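Local structure of MazG-related protein (Thermotoga maritima, 2YXH) at residues L19-I24 and V67-Y72. The protein binds magnesium ions and probably hydrolyses nucleoside triphosphates to monophosphates and pyrophosphate, as its MazG family relatives do. The protein carries 1 engineered substitution. Sequence-based numbering, arbitrary orientation.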
ATOM      1  N   LEU A  19      16.050   8.541  -3.374  1.00 31.84           N
ATOM      2  CA  LEU A  19      15.066   7.644  -4.016  1.00 33.14           C
ATOM      3  C   LEU A  19      15.672   7.080  -5.308  1.00 33.70           C
ATOM      4  O   LEU A  19      15.607   5.835  -5.556  1.00 34.61           O
ATOM      5  CB  LEU A  19      13.681   8.289  -4.209  1.00 32.26           C
ATOM      6  CG  LEU A  19      12.627   7.360  -4.875  1.00 32.35           C
ATOM      7  CD1 LEU A  19      12.487   6.040  -4.059  1.00 36.92           C
ATOM      8  CD2 LEU A  19      11.255   8.034  -5.166  1.00 34.36           C
ATOM      9  N   GLU A  20      16.375   7.968  -6.039  1.00 36.16           N
ATOM     10  CA  GLU A  20      17.073   7.652  -7.334  1.00 37.18           C
ATOM     11  C   GLU A  20      17.974   6.407  -7.182  1.00 38.36           C
ATOM     12  O   GLU A  20      18.068   5.553  -8.135  1.00 37.35           O
ATOM     13  CB  GLU A  20      17.900   8.849  -7.796  1.00 38.32           C
ATOM     14  CG  GLU A  20      18.967   8.513  -8.769  1.00 44.30           C
ATOM     15  CD  GLU A  20      19.474   9.751  -9.553  1.00 56.38           C
ATOM     16  OE1 GLU A  20      19.200  10.900  -9.106  1.00 56.71           O
ATOM     17  OE2 GLU A  20      20.173   9.559 -10.609  1.00 58.69           O
ATOM     18  N   LYS A  21      18.621   6.293  -6.013  1.00 37.17           N
ATOM     19  CA  LYS A  21      19.513   5.213  -5.738  1.00 39.26           C
ATOM     20  C   LYS A  21      18.848   3.944  -5.263  1.00 39.23           C
ATOM     21  O   LYS A  21      19.545   2.920  -5.140  1.00 39.96           O
ATOM     22  CB  LYS A  21      20.634   5.638  -4.778  1.00 42.04           C
ATOM     23  CG  LYS A  21      21.619   6.715  -5.403  1.00 47.42           C
ATOM     24  CD  LYS A  21      22.039   6.279  -6.850  1.00 53.93           C
ATOM     25  CE  LYS A  21      22.487   7.384  -7.863  1.00 50.65           C
ATOM     26  NZ  LYS A  21      22.016   6.965  -9.302  1.00 52.24           N
ATOM     27  N   GLN A  22      17.545   3.983  -4.952  1.00 38.27           N
ATOM     28  CA  GLN A  22      16.803   2.777  -4.475  1.00 38.42           C
ATOM     29  C   GLN A  22      16.256   1.873  -5.613  1.00 36.85           C
ATOM     30  O   GLN A  22      15.660   2.331  -6.588  1.00 37.71           O
ATOM     31  CB  GLN A  22      15.661   3.124  -3.468  1.00 38.07           C
ATOM     32  CG  GLN A  22      15.988   4.201  -2.464  1.00 39.89           C
ATOM     33  CD  GLN A  22      17.316   3.979  -1.794  1.00 44.55           C
ATOM     34  OE1 GLN A  22      17.519   2.934  -1.110  1.00 45.72           O
ATOM     35  NE2 GLN A  22      18.262   4.942  -1.979  1.00 42.14           N
ATOM     36  N   SER A  23      16.450   0.578  -5.490  1.00 36.02           N
ATOM     37  CA  SER A  23      15.853  -0.350  -6.455  1.00 36.01           C
ATOM     38  C   SER A  23      14.529  -0.847  -5.866  1.00 36.11           C
ATOM     39  O   SER A  23      14.282  -0.773  -4.656  1.00 36.79           O
ATOM     40  CB  SER A  23      16.771  -1.552  -6.683  1.00 35.84           C
ATOM     41  OG  SER A  23      16.830  -2.269  -5.482  1.00 32.09           O
ATOM     42  N   ILE A  24      13.673  -1.352  -6.730  1.00 35.64           N
ATOM     43  CA  ILE A  24      12.396  -1.946  -6.306  1.00 34.64           C
ATOM     44  C   ILE A  24      12.574  -3.012  -5.260  1.00 34.04           C
ATOM     45  O   ILE A  24      11.853  -3.072  -4.276  1.00 32.79           O
ATOM     46  CB  ILE A  24      11.531  -2.380  -7.548  1.00 35.22           C
ATOM     47  CG1 ILE A  24      10.048  -2.454  -7.196  1.00 33.03           C
ATOM     48  CG2 ILE A  24      12.044  -3.613  -8.223  1.00 33.77           C
ATOM     49  CD1 ILE A  24       9.174  -2.485  -8.441  1.00 34.53           C
ATOM     50  N   VAL A  67       8.550   3.044  -8.310  1.00 25.79           N
ATOM     51  CA  VAL A  67       9.761   2.661  -8.915  1.00 26.84           C
ATOM     52  C   VAL A  67       9.478   1.562  -9.949  1.00 30.69           C
ATOM     53  O   VAL A  67      10.264   1.379 -10.883  1.00 32.03           O
ATOM     54  CB  VAL A  67      10.773   2.117  -7.844  1.00 26.85           C
ATOM     55  CG1 VAL A  67      11.986   1.486  -8.540  1.00 25.80           C
ATOM     56  CG2 VAL A  67      11.243   3.308  -6.841  1.00 25.34           C
ATOM     57  N   ALA A  68       8.375   0.823  -9.751  1.00 31.49           N
ATOM     58  CA  ALA A  68       7.820  -0.072 -10.783  1.00 31.97           C
ATOM     59  C   ALA A  68       7.506   0.786 -12.039  1.00 32.07           C
ATOM     60  O   ALA A  68       7.765   0.349 -13.153  1.00 31.95           O
ATOM     61  CB  ALA A  68       6.607  -0.763 -10.305  1.00 29.96           C
ATOM     62  N   GLN A  69       6.962   1.988 -11.873  1.00 33.73           N
ATOM     63  CA  GLN A  69       6.789   2.897 -13.004  1.00 33.22           C
ATOM     64  C   GLN A  69       8.148   3.401 -13.523  1.00 32.81           C
ATOM     65  O   GLN A  69       8.366   3.452 -14.719  1.00 32.89           O
ATOM     66  CB  GLN A  69       5.949   4.109 -12.623  1.00 34.48           C
ATOM     67  CG  GLN A  69       5.808   5.126 -13.723  1.00 36.75           C
ATOM     68  CD  GLN A  69       5.149   6.520 -13.247  1.00 38.65           C
ATOM     69  OE1 GLN A  69       5.751   7.354 -12.515  1.00 39.97           O
ATOM     70  NE2 GLN A  69       3.952   6.737 -13.696  1.00 47.62           N
ATOM     71  N   ARG A  70       9.029   3.810 -12.618  1.00 31.62           N
ATOM     72  CA  ARG A  70      10.294   4.400 -12.986  1.00 31.30           C
ATOM     73  C   ARG A  70      11.141   3.452 -13.852  1.00 31.44           C
ATOM     74  O   ARG A  70      11.649   3.797 -14.952  1.00 31.76           O
ATOM     75  CB  ARG A  70      11.114   4.683 -11.711  1.00 29.16           C
ATOM     76  CG  ARG A  70      12.227   5.655 -11.996  1.00 29.81           C
ATOM     77  CD  ARG A  70      13.177   5.738 -10.835  1.00 28.63           C
ATOM     78  NE  ARG A  70      13.833   4.455 -10.457  1.00 21.61           N
ATOM     79  CZ  ARG A  70      14.351   4.257  -9.271  1.00 30.84           C
ATOM     80  NH1 ARG A  70      14.274   5.244  -8.340  1.00 27.03           N
ATOM     81  NH2 ARG A  70      14.920   3.088  -9.014  1.00 23.90           N
ATOM     82  N   ASP A  71      11.335   2.282 -13.283  1.00 31.06           N
ATOM     83  CA  ASP A  71      12.205   1.286 -13.836  1.00 32.45           C
ATOM     84  C   ASP A  71      11.556   0.313 -14.853  1.00 31.30           C
ATOM     85  O   ASP A  71      12.266  -0.265 -15.625  1.00 34.21           O
ATOM     86  CB  ASP A  71      12.875   0.500 -12.722  1.00 29.73           C
ATOM     87  CG  ASP A  71      13.902   1.354 -11.965  1.00 35.48           C
ATOM     88  OD1 ASP A  71      14.085   2.539 -12.298  1.00 33.26           O
ATOM     89  OD2 ASP A  71      14.501   0.844 -10.997  1.00 37.80           O
ATOM     90  N   TYR A  72      10.270   0.023 -14.732  1.00 30.50           N
ATOM     91  CA  TYR A  72       9.665  -1.082 -15.482  1.00 27.66           C
ATOM     92  C   TYR A  72       8.511  -0.531 -16.344  1.00 25.94           C
ATOM     93  O   TYR A  72       7.853  -1.276 -17.053  1.00 26.07           O
ATOM     94  CB  TYR A  72       9.254  -2.246 -14.620  1.00 26.14           C
ATOM     95  CG  TYR A  72      10.481  -2.913 -13.980  1.00 27.77           C
ATOM     96  CD1 TYR A  72      11.194  -3.891 -14.686  1.00 32.97           C
ATOM     97  CD2 TYR A  72      10.909  -2.589 -12.685  1.00 25.76           C
ATOM     98  CE1 TYR A  72      12.395  -4.466 -14.145  1.00 29.55           C
ATOM     99  CE2 TYR A  72      12.147  -3.178 -12.109  1.00 30.79           C
ATOM    100  CZ  TYR A  72      12.853  -4.107 -12.890  1.00 28.05           C
ATOM    101  OH  TYR A  72      14.047  -4.739 -12.410  1.00 35.40           O
TER
HETATM  102  O   HOH W   1      14.294  -1.195  -9.501  1.00 43.12           O
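Arg70 reaches from helix 47-72 to the backbone carbonyls of Leu19, in the short helix 17-20, and of Gln22, in the loop before helix 24-43. Its NH2 donates to Gln22 O at 2.6 Å, a straight bond (165° at the hydrogen) that meets the oxygen nearly head-on, and its NH1 donates to Leu19 O at 3.1 Å from above the carbonyl plane. Leu19 O thus has two donors, since Gln22 N approaches it from the opposite face. Both acceptors lie close to the guanidinium plane, while Val67 CG1 sits 3.3 Å above one face, toward the rim. Ile24 makes most of the apolar contacts: its CD1 rests on Ala68 CB at 3.6 Å, its CB lies against Val67 CG1, and its CG2 touches Tyr72 CE2 at 3.9 Å. The gamma carbons of Val67 split the work: CG1, opposite the backbone N (chi1 170°), faces Ile24, whereas CG2 meets Leu19 CD1. In the all-helical MazG fold the contact joins the connection between helices 17-20 and 24-43 to the C-terminal end of helix 47-72, which carries magnesium ligands, Asp60 among them, farther back along its length. Asp71 holds the guanidinium side-on in a salt bridge, Asp71 OD1 taking Arg70 NE at 2.7 Å and OD2 taking NH2, so in-plane partners, the carbonyls and the carboxylate, restrain its rotation. With an alanine replacing Arg70, Gln22 O would probably lose its guanidinium donor, Leu19 O would keep just the Gln22 N bond of its two, and Asp71 would lack its charged mate. A water bridges Asp71 OD2 to Ile24 N at the start of helix 24-43, where Ser23 is the N-cap residue. Farther out, Leu27 packs on Leu19 and Val67, and Val42 of the second subunit packs on both Ile24 and Tyr72.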